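Local coordinates for protein phosphoglycerate dehydrogenase (Lactobacillus plantarum, PDB 3EVT) that probably catalyses the NAD-dependent oxidation of 3-phosphoglycerate, the reaction that opens serine biosynthesis, as a member of the D-isomer specific 2-hydroxyacid dehydrogenase family, at residues A[238-242]-A[243-247]; A[266-269]-A[270-273]; A[33-36]-A[37-40]; A[53-57]-A[58-62]. All blocks are in the same frame, centred on the assembly; numbering follows the deposited sequence.

Contact 1 of 4, residues A[238-242]-A[243-247]; sequences MTALD and HHQLS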
loop_
_atom_site.group_PDB
_atom_site.type_symbol
_atom_site.label_atom_id
_atom_site.label_comp_id
_atom_site.label_asym_id
_atom_site.label_seq_id
_atom_site.Cartn_x
_atom_site.Cartn_y
_atom_site.Cartn_z
ATOM N N MET A 238 -12.817 -23.888 9.598
ATOM C CA MET A 238 -13.517 -23.538 10.819
ATOM C C MET A 238 -12.883 -24.174 12.053
ATOM O O MET A 238 -12.776 -23.511 13.095
ATOM C CB MET A 238 -15.019 -23.819 10.709
ATOM C CG MET A 238 -15.736 -22.816 9.750
ATOM S SD MET A 238 -17.529 -22.980 9.790
ATOM C CE MET A 238 -17.590 -24.488 8.836
ATOM N N THR A 239 -12.406 -25.420 11.924
ATOM C CA THR A 239 -11.712 -26.045 13.040
ATOM C C THR A 239 -10.291 -25.478 13.309
ATOM O O THR A 239 -9.904 -25.293 14.476
ATOM C CB THR A 239 -11.879 -27.630 13.063
ATOM O OG1 THR A 239 -11.104 -28.223 12.045
ATOM C CG2 THR A 239 -13.345 -28.035 12.792
ATOM N N ALA A 240 -9.562 -25.103 12.255
ATOM C CA ALA A 240 -8.263 -24.390 12.419
ATOM C C ALA A 240 -8.408 -23.052 13.152
ATOM O O ALA A 240 -7.534 -22.675 13.935
ATOM C CB ALA A 240 -7.602 -24.151 11.099
ATOM N N LEU A 241 -9.489 -22.332 12.866
ATOM C CA LEU A 241 -9.828 -21.112 13.587
ATOM C C LEU A 241 -10.285 -21.420 14.986
ATOM O O LEU A 241 -9.952 -20.720 15.927
ATOM C CB LEU A 241 -10.922 -20.349 12.842
ATOM C CG LEU A 241 -10.485 -19.778 11.477
ATOM C CD1 LEU A 241 -11.689 -19.490 10.552
ATOM C CD2 LEU A 241 -9.558 -18.527 11.660
ATOM N N ASP A 242 -11.032 -22.491 15.141
ATOM C CA ASP A 242 -11.438 -22.888 16.482
ATOM C C ASP A 242 -10.244 -23.150 17.392
ATOM O O ASP A 242 -10.236 -22.699 18.539
ATOM C CB ASP A 242 -12.384 -24.094 16.445
ATOM C CG ASP A 242 -13.784 -23.690 16.088
ATOM O OD1 ASP A 242 -14.085 -22.480 16.153
ATOM O OD2 ASP A 242 -14.573 -24.575 15.730
ATOM N N HIS A 243 -9.236 -23.857 16.876
ATOM C CA HIS A 243 -8.031 -24.182 17.666
ATOM C C HIS A 243 -6.878 -23.179 17.510
ATOM O O HIS A 243 -5.722 -23.527 17.758
ATOM C CB HIS A 243 -7.529 -25.582 17.302
ATOM C CG HIS A 243 -8.582 -26.640 17.413
ATOM N ND1 HIS A 243 -8.571 -27.789 16.650
ATOM C CD2 HIS A 243 -9.698 -26.708 18.181
ATOM C CE1 HIS A 243 -9.626 -28.528 16.952
ATOM N NE2 HIS A 243 -10.332 -27.892 17.873
ATOM N N HIS A 244 -7.190 -21.959 17.056
ATOM C CA HIS A 244 -6.214 -20.903 16.892
ATOM C C HIS A 244 -5.003 -21.328 16.126
ATOM O O HIS A 244 -3.901 -20.898 16.466
ATOM C CB HIS A 244 -5.756 -20.426 18.252
ATOM C CG HIS A 244 -6.888 -20.193 19.192
ATOM N ND1 HIS A 244 -7.778 -19.156 19.026
ATOM C CD2 HIS A 244 -7.315 -20.888 20.274
ATOM C CE1 HIS A 244 -8.694 -19.203 19.980
ATOM N NE2 HIS A 244 -8.445 -20.252 20.744
ATOM N N GLN A 245 -5.172 -22.190 15.130
ATOM C CA GLN A 245 -4.087 -22.479 14.206
ATOM C C GLN A 245 -4.032 -21.328 13.190
ATOM O O GLN A 245 -3.011 -21.099 12.531
ATOM C CB GLN A 245 -4.326 -23.817 13.491
ATOM C CG GLN A 245 -3.597 -25.009 14.092
ATOM C CD GLN A 245 -4.208 -26.387 13.690
ATOM O OE1 GLN A 245 -5.394 -26.493 13.312
ATOM N NE2 GLN A 245 -3.386 -27.448 13.781
ATOM N N LEU A 246 -5.164 -20.634 13.060
ATOM C CA LEU A 246 -5.320 -19.475 12.163
ATOM C C LEU A 246 -5.944 -18.363 12.999
ATOM O O LEU A 246 -6.808 -18.637 13.834
ATOM C CB LEU A 246 -6.274 -19.801 11.009
ATOM C CG LEU A 246 -5.884 -20.798 9.913
ATOM C CD1 LEU A 246 -6.875 -20.757 8.755
ATOM C CD2 LEU A 246 -4.486 -20.526 9.389
ATOM N N SER A 247 -5.561 -17.109 12.754
ATOM C CA SER A 247 -6.202 -15.998 13.492
ATOM C C SER A 247 -7.500 -15.486 12.838
ATOM O O SER A 247 -8.397 -15.032 13.542
ATOM C CB SER A 247 -5.250 -14.820 13.695
ATOM O OG SER A 247 -4.549 -14.493 12.502
HETATM O O HOH W 1 -8.414 -18.059 16.107
#

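Contact 2 of 4, residues A[266-269]-A[270-273]; sequences WQRD and DVLI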
loop_
_atom_site.group_PDB
_atom_site.type_symbol
_atom_site.label_atom_id
_atom_site.label_comp_id
_atom_site.label_asym_id
_atom_site.label_seq_id
_atom_site.Cartn_x
_atom_site.Cartn_y
_atom_site.Cartn_z
ATOM N N TRP A 266 -20.941 -17.593 7.651
ATOM C CA TRP A 266 -21.441 -16.209 7.807
ATOM C C TRP A 266 -21.526 -15.717 9.251
ATOM O O TRP A 266 -21.366 -14.523 9.503
ATOM C CB TRP A 266 -22.843 -16.038 7.244
ATOM C CG TRP A 266 -23.040 -16.154 5.725
ATOM C CD1 TRP A 266 -23.583 -17.218 5.051
ATOM C CD2 TRP A 266 -22.791 -15.133 4.728
ATOM N NE1 TRP A 266 -23.674 -16.917 3.706
ATOM C CE2 TRP A 266 -23.199 -15.651 3.486
ATOM C CE3 TRP A 266 -22.277 -13.831 4.778
ATOM C CZ2 TRP A 266 -23.099 -14.922 2.292
ATOM C CZ3 TRP A 266 -22.172 -13.100 3.596
ATOM C CH2 TRP A 266 -22.560 -13.664 2.358
ATOM N N GLN A 267 -21.868 -16.619 10.175
ATOM C CA GLN A 267 -22.075 -16.234 11.570
ATOM C C GLN A 267 -20.789 -16.032 12.341
ATOM O O GLN A 267 -20.860 -15.577 13.465
ATOM C CB GLN A 267 -22.899 -17.286 12.353
ATOM C CG GLN A 267 -23.567 -18.343 11.503
ATOM C CD GLN A 267 -24.919 -17.874 10.944
ATOM O OE1 GLN A 267 -25.511 -16.905 11.468
ATOM N NE2 GLN A 267 -25.403 -18.545 9.864
ATOM N N ARG A 268 -19.623 -16.369 11.771
ATOM C CA ARG A 268 -18.350 -16.138 12.477
ATOM C C ARG A 268 -17.938 -14.639 12.451
ATOM O O ARG A 268 -18.197 -13.927 11.458
ATOM C CB ARG A 268 -17.249 -16.991 11.877
ATOM C CG ARG A 268 -17.707 -18.390 11.346
ATOM C CD ARG A 268 -17.090 -19.579 12.087
ATOM N NE ARG A 268 -15.784 -19.347 12.726
ATOM C CZ ARG A 268 -15.174 -20.240 13.525
ATOM N NH1 ARG A 268 -13.999 -19.966 14.092
ATOM N NH2 ARG A 268 -15.729 -21.429 13.751
ATOM N N ASP A 269 -17.331 -14.168 13.546
ATOM C CA ASP A 269 -16.690 -12.851 13.584
ATOM C C ASP A 269 -15.242 -12.870 13.071
ATOM O O ASP A 269 -14.603 -11.836 12.998
ATOM C CB ASP A 269 -16.725 -12.285 15.006
ATOM C CG ASP A 269 -18.113 -11.781 15.389
ATOM O OD1 ASP A 269 -18.990 -11.666 14.494
ATOM O OD2 ASP A 269 -18.329 -11.466 16.579
ATOM N N ASP A 270 -14.743 -14.040 12.711
ATOM C CA ASP A 270 -13.343 -14.187 12.351
ATOM C C ASP A 270 -13.181 -14.625 10.893
ATOM O O ASP A 270 -12.092 -15.051 10.486
ATOM C CB ASP A 270 -12.619 -15.176 13.291
ATOM C CG ASP A 270 -13.203 -16.582 13.235
ATOM O OD1 ASP A 270 -14.180 -16.794 12.499
ATOM O OD2 ASP A 270 -12.705 -17.472 13.959
ATOM N N VAL A 271 -14.272 -14.528 10.125
ATOM C CA VAL A 271 -14.194 -14.809 8.694
ATOM C C VAL A 271 -14.892 -13.668 7.975
ATOM O O VAL A 271 -16.025 -13.314 8.345
ATOM C CB VAL A 271 -14.819 -16.180 8.315
ATOM C CG1 VAL A 271 -14.697 -16.454 6.818
ATOM C CG2 VAL A 271 -14.167 -17.284 9.083
ATOM N N LEU A 272 -14.222 -13.054 7.001
ATOM C CA LEU A 272 -14.841 -11.928 6.295
ATOM C C LEU A 272 -15.239 -12.419 4.946
ATOM O O LEU A 272 -14.376 -12.673 4.138
ATOM C CB LEU A 272 -13.849 -10.768 6.085
ATOM C CG LEU A 272 -12.960 -10.283 7.246
ATOM C CD1 LEU A 272 -12.012 -9.091 6.887
ATOM C CD2 LEU A 272 -13.801 -9.966 8.433
ATOM N N ILE A 273 -16.532 -12.535 4.686
ATOM C CA ILE A 273 -17.006 -13.065 3.424
ATOM C C ILE A 273 -17.233 -11.884 2.500
ATOM O O ILE A 273 -17.955 -10.940 2.862
ATOM C CB ILE A 273 -18.398 -13.832 3.601
ATOM C CG1 ILE A 273 -18.307 -14.868 4.701
ATOM C CG2 ILE A 273 -18.830 -14.513 2.281
ATOM C CD1 ILE A 273 -17.369 -16.045 4.357
#

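Contact 3 of 4, residues A[33-36]-A[37-40]; sequences VTAA and DYDQ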
loop_
_atom_site.group_PDB
_atom_site.type_symbol
_atom_site.label_atom_id
_atom_site.label_comp_id
_atom_site.label_asym_id
_atom_site.label_seq_id
_atom_site.Cartn_x
_atom_site.Cartn_y
_atom_site.Cartn_z
ATOM N N VAL A 33 -8.037 17.614 -35.923
ATOM C CA VAL A 33 -6.618 17.929 -36.180
ATOM C C VAL A 33 -6.416 18.335 -37.650
ATOM O O VAL A 33 -7.327 18.227 -38.465
ATOM C CB VAL A 33 -5.673 16.766 -35.791
ATOM C CG1 VAL A 33 -6.263 15.480 -36.225
ATOM C CG2 VAL A 33 -4.288 16.956 -36.419
ATOM N N THR A 34 -5.234 18.834 -37.987
ATOM C CA THR A 34 -4.978 19.276 -39.351
ATOM C C THR A 34 -3.490 19.206 -39.507
ATOM O O THR A 34 -2.789 19.107 -38.510
ATOM C CB THR A 34 -5.280 20.745 -39.555
ATOM O OG1 THR A 34 -4.031 21.436 -39.620
ATOM C CG2 THR A 34 -6.125 21.312 -38.427
ATOM N N ALA A 35 -2.985 19.302 -40.730
ATOM C CA ALA A 35 -1.555 19.061 -40.920
ATOM C C ALA A 35 -0.733 20.213 -40.393
ATOM O O ALA A 35 0.481 20.113 -40.259
ATOM C CB ALA A 35 -1.232 18.803 -42.361
ATOM N N ALA A 36 -1.401 21.319 -40.089
ATOM C CA ALA A 36 -0.717 22.436 -39.461
ATOM C C ALA A 36 -0.380 22.056 -38.016
ATOM O O ALA A 36 0.649 22.469 -37.476
ATOM C CB ALA A 36 -1.582 23.659 -39.492
ATOM N N ASP A 37 -1.251 21.254 -37.407
ATOM C CA ASP A 37 -1.010 20.736 -36.049
ATOM C C ASP A 37 0.173 19.764 -35.958
ATOM O O ASP A 37 0.910 19.781 -34.992
ATOM C CB ASP A 37 -2.283 20.084 -35.494
ATOM C CG ASP A 37 -3.403 21.094 -35.288
ATOM O OD1 ASP A 37 -3.106 22.215 -34.815
ATOM O OD2 ASP A 37 -4.566 20.775 -35.604
ATOM N N TYR A 38 0.361 18.935 -36.978
ATOM C CA TYR A 38 1.256 17.789 -36.890
ATOM C C TYR A 38 2.529 17.987 -36.049
ATOM O O TYR A 38 2.841 17.177 -35.179
ATOM C CB TYR A 38 1.627 17.299 -38.292
ATOM C CG TYR A 38 0.495 16.649 -39.074
ATOM C CD1 TYR A 38 -0.800 16.651 -38.591
ATOM C CD2 TYR A 38 0.731 16.070 -40.309
ATOM C CE1 TYR A 38 -1.822 16.073 -39.309
ATOM C CE2 TYR A 38 -0.282 15.496 -41.043
ATOM C CZ TYR A 38 -1.555 15.496 -40.541
ATOM O OH TYR A 38 -2.581 14.912 -41.265
ATOM N N ASP A 39 3.295 19.031 -36.318
ATOM C CA ASP A 39 4.587 19.138 -35.646
ATOM C C ASP A 39 4.426 19.736 -34.232
ATOM O O ASP A 39 5.387 19.904 -33.500
ATOM C CB ASP A 39 5.594 19.921 -36.509
ATOM C CG ASP A 39 6.014 19.149 -37.766
ATOM O OD1 ASP A 39 5.488 18.026 -37.971
ATOM O OD2 ASP A 39 6.874 19.652 -38.541
ATOM N N GLN A 40 3.178 20.033 -33.885
ATOM C CA GLN A 40 2.787 20.530 -32.573
ATOM C C GLN A 40 2.539 19.415 -31.529
ATOM O O GLN A 40 2.725 19.612 -30.319
ATOM C CB GLN A 40 1.470 21.256 -32.738
ATOM C CG GLN A 40 1.547 22.413 -33.688
ATOM C CD GLN A 40 2.513 23.387 -33.139
ATOM O OE1 GLN A 40 2.123 24.404 -32.525
ATOM N NE2 GLN A 40 3.795 23.059 -33.277
#

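Contact 4 of 4, residues A[53-57]-A[58-62]; sequences TILAR and PTNQL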
loop_
_atom_site.group_PDB
_atom_site.type_symbol
_atom_site.label_atom_id
_atom_site.label_comp_id
_atom_site.label_asym_id
_atom_site.label_seq_id
_atom_site.Cartn_x
_atom_site.Cartn_y
_atom_site.Cartn_z
ATOM N N THR A 53 1.903 9.093 -40.090
ATOM C CA THR A 53 2.115 10.360 -40.814
ATOM C C THR A 53 3.153 11.208 -40.068
ATOM O O THR A 53 4.217 11.532 -40.614
ATOM C CB THR A 53 0.840 11.183 -40.905
ATOM O OG1 THR A 53 -0.255 10.341 -41.273
ATOM C CG2 THR A 53 1.010 12.282 -41.923
ATOM N N ILE A 54 2.841 11.516 -38.800
ATOM C CA ILE A 54 3.680 12.356 -37.924
ATOM C C ILE A 54 5.150 11.902 -37.864
ATOM O O ILE A 54 6.086 12.709 -38.072
ATOM C CB ILE A 54 3.034 12.443 -36.521
ATOM C CG1 ILE A 54 1.737 13.242 -36.611
ATOM C CG2 ILE A 54 3.936 13.146 -35.540
ATOM C CD1 ILE A 54 0.831 13.079 -35.416
ATOM N N LEU A 55 5.357 10.608 -37.629
ATOM C CA LEU A 55 6.715 10.076 -37.520
ATOM C C LEU A 55 7.496 10.184 -38.826
ATOM O O LEU A 55 8.715 10.234 -38.816
ATOM C CB LEU A 55 6.720 8.613 -37.041
ATOM C CG LEU A 55 6.314 8.295 -35.586
ATOM C CD1 LEU A 55 6.442 6.799 -35.320
ATOM C CD2 LEU A 55 7.139 9.080 -34.562
ATOM N N ALA A 56 6.784 10.229 -39.947
ATOM C CA ALA A 56 7.415 10.430 -41.272
ATOM C C ALA A 56 8.129 11.797 -41.451
ATOM O O ALA A 56 9.127 11.905 -42.160
ATOM C CB ALA A 56 6.361 10.206 -42.410
ATOM N N ARG A 57 7.587 12.822 -40.808
ATOM C CA ARG A 57 8.111 14.177 -40.863
ATOM C C ARG A 57 9.371 14.337 -40.003
ATOM O O ARG A 57 9.311 14.243 -38.770
ATOM C CB ARG A 57 7.029 15.126 -40.374
ATOM C CG ARG A 57 5.671 14.786 -40.925
ATOM C CD ARG A 57 4.579 15.673 -40.370
ATOM N NE ARG A 57 4.962 17.078 -40.367
ATOM C CZ ARG A 57 4.516 18.005 -41.213
ATOM N NH1 ARG A 57 3.669 17.711 -42.200
ATOM N NH2 ARG A 57 4.936 19.254 -41.070
ATOM N N PRO A 58 10.522 14.614 -40.632
ATOM C CA PRO A 58 11.695 14.653 -39.743
ATOM C C PRO A 58 11.678 15.900 -38.814
ATOM O O PRO A 58 12.627 16.139 -38.060
ATOM C CB PRO A 58 12.897 14.655 -40.735
ATOM C CG PRO A 58 12.328 15.222 -42.043
ATOM C CD PRO A 58 10.793 15.245 -41.943
ATOM N N THR A 59 10.594 16.666 -38.890
ATOM C CA THR A 59 10.379 17.842 -38.085
ATOM C C THR A 59 9.261 17.692 -36.990
ATOM O O THR A 59 8.782 18.693 -36.440
ATOM C CB THR A 59 9.961 18.963 -39.018
ATOM O OG1 THR A 59 8.855 18.493 -39.803
ATOM C CG2 THR A 59 11.152 19.362 -39.956
ATOM N N ASN A 60 8.846 16.462 -36.687
ATOM C CA ASN A 60 7.797 16.249 -35.697
ATOM C C ASN A 60 8.408 16.444 -34.315
ATOM O O ASN A 60 9.625 16.402 -34.174
ATOM C CB ASN A 60 7.162 14.861 -35.845
ATOM C CG ASN A 60 8.040 13.741 -35.320
ATOM O OD1 ASN A 60 8.034 13.428 -34.130
ATOM N ND2 ASN A 60 8.736 13.079 -36.216
ATOM N N GLN A 61 7.579 16.603 -33.297
ATOM C CA GLN A 61 8.092 16.700 -31.934
ATOM C C GLN A 61 7.460 15.684 -31.010
ATOM O O GLN A 61 7.192 15.984 -29.835
ATOM C CB GLN A 61 7.835 18.087 -31.403
ATOM C CG GLN A 61 8.490 19.141 -32.253
ATOM C CD GLN A 61 8.398 20.491 -31.616
ATOM O OE1 GLN A 61 9.165 20.797 -30.680
ATOM N NE2 GLN A 61 7.450 21.311 -32.087
ATOM N N LEU A 62 7.200 14.487 -31.520
ATOM C CA LEU A 62 6.455 13.522 -30.711
ATOM C C LEU A 62 7.377 12.969 -29.653
ATOM O O LEU A 62 8.527 12.591 -29.939
ATOM C CB LEU A 62 5.856 12.395 -31.555
ATOM C CG LEU A 62 4.990 11.364 -30.838
ATOM C CD1 LEU A 62 3.677 11.988 -30.369
ATOM C CD2 LEU A 62 4.707 10.120 -31.741
HETATM O O HOH W 2 10.001 10.231 -36.641
#

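Contact 1 of 4, residues A[238-242]-A[243-247]
Four backbone hydrogen bonds tie A240, L241 and T239 at the end of helix 234-242 to the residues that follow it. The last ordinary helical one runs from H243 N to T239 O, at 2.9 Å. Beyond it the chain reverses: H244, with positive phi (50°), gives its N-H to L241 O, arriving well above that carbonyl's plane, while Q245 N bonds to A240 O at 2.7 Å. L246 N is a second donor to A240 O, from above the carbonyl plane at 3.2 Å, so this oxygen is gripped twice. A water bridges the turn, donating to L241 O and to L246 O and lying 3.2 Å from H244 ND1.

The apolar contacts sit where the chain folds back. A240 CB rests against L246 CG at 3.9 Å, and the CD2 branch of L241 meets L246 CB at 3.6 Å. Both A240 and L246 also pack on F214, so this apolar patch is covered by helix 211-215.

Among the flat groups, the H243 ring lies with one face over T239 O, which is offset toward the rim. D242 carries its carboxylate away from 243-247, to a salt bridge with R268.

Together the Q245-to-A240 and H244-to-L241 bonds, with positive phi at H244, make a Schellman motif, the A240-L246 contact beside it; it ends the helix and sends the chain into strand 248-251 of the Rossmann-type sheet.

Contact 2 of 4, residues A[266-269]-A[270-273]
W266 and I273 face each other because the chain folds back at D269 and D270: the end-to-end directions of 266-269 and 270-273 lie 145° apart, and the return leg becomes strand 271-273. Near the bend, R268 grips D270 side-on. R268 NE bonds to D270 OD1 at 3.0 Å and R268 NH1 to D270 OD2 at 2.8 Å, both nearly straight, and each oxygen uses its syn lone pair. The guanidinium and carboxylate planes are only 12° apart. To get there the R268 chain bends at chi2 and chi3, and D270 places CG between its backbone N and carbonyl carbon (chi1 61°), which swings the carboxylate back across the bend.

Farther from the bend the contact is apolar. I273 CG2 sits over one face of the W266 six-membered ring, 4.1 Å from its centroid in a CH-pi contact, and is 3.8 Å from W266 CH2. The indole NE1 bonds to L259 O, on the five-membered side of the ring.

W266, D269 and I273 all meet the second subunit, D269 through R121 of that chain. Two carboxylates, D270 and D242, share the one guanidinium charge of R268, which probably offsets their negative charge and ties the turn to helix 234-242.

Contact 3 of 4, residues A[33-36]-A[37-40]
The striking feature is a backbone carbon seated on an aromatic ring: A35 CA lies over the centre of the Y38 ring, 3.4 Å from its centroid and 10° off the ring normal, a CH-pi contact within a single turn of chain. A35 CB covers the same face farther out, 3.7 Å from Y38 CE2. V33 comes to the ring differently, its CG2 branch meeting the edge in plane, 3.9 Å from Y38 CE1. That branch stands anti to the V33 backbone N, which also brings it to 3.8 Å from D37 CB, so it is lodged between the two side chains.

Hydrogen bonds hold the turn itself. T34 OG1 accepts from A36 N at 2.7 Å, an ST turn that ties the threonine to the start of the bend. T34 O takes D37 N at 2.9 Å, the donor standing above the carbonyl plane, and a weak bond of 3.5 Å follows from Y38 N to A35 O. The D37 carboxylate folds back over T34, with D37 OD2 3.3 Å from T34 CG2. That same oxygen has a salt bridge to K28, whose charge would be expected to favour the ionised carboxylate.

The turn lies at the protein surface, in the connection from strand 26-29 to strand 41-45 of the five-stranded parallel sheet. V33 and Y38 lean on L50 of helix 50-56, and Y38 on T53 as well; D37 and Q40 touch L3 of strand 3-6. D39 reaches across to R57 and T59, fastening the turn to the loop that follows that helix.

Contact 4 of 4, residues A[53-57]-A[58-62]
A type I beta turn from R57 to N60 carries the chain out of helix 50-56, and the side chain of N60 fastens it back onto the helix end. R57 O is the anchor, accepting twice: from N60 N at 3.1 Å, which closes the turn and approaches from above the carbonyl plane, and from N60 ND2 at 2.9 Å, tilted only 18° from that plane. N60 CG stands between its own backbone N and carbonyl carbon (chi1 75°), so the amide curls back under the turn instead of leading away from it.

The other end of the amide is used as well. N60 OD1 accepts from L62 N at 2.9 Å, nearly straight and on a lone pair in the carbonyl plane, making an Asx turn; one asparagine thus bridges the helix end and the run toward strand 64-66, with both ends of its amide engaged and its rotation fixed. A water joins in, accepting from ND2 and donating to L55 O.

Apolar contacts flank this polar core. I54 CG2 lies 3.7 Å from N60 CB, the two side chains crossing at about a right angle, and L55 CD2 meets L62 CD2 at 3.9 Å. I54 leans further on I41 and L62 on M44, both of strand 41-45, while L55 packs against A79 and L80 of helix 77-82. R57 and T59, both partnered by D39, cross at a slant, R57 CB 3.9 Å from T59 OG1.

In the fold
Along the chain the order is contact 3, contact 4, contact 1, contact 2, and they form two pairs on opposite sides of the chain's centre. Contacts 3 and 4, with centres about 10 Å apart, lie at the five-stranded parallel sheet and lead into its strands 41-45 and 64-66; D39 links them through R57 and T59. Contacts 1 and 2, with centres about 13 Å apart, belong to the NAD-binding domain: contact 1 leads into strand 248-251 of the seven-stranded sheet and contact 2 includes its neighbour 271-273, with D242 and R268 joining them. Centres of different pairs are 60 Å or more apart, in keeping with the two-lobed build of this dehydrogenase family. Only contact 2 reaches the second subunit.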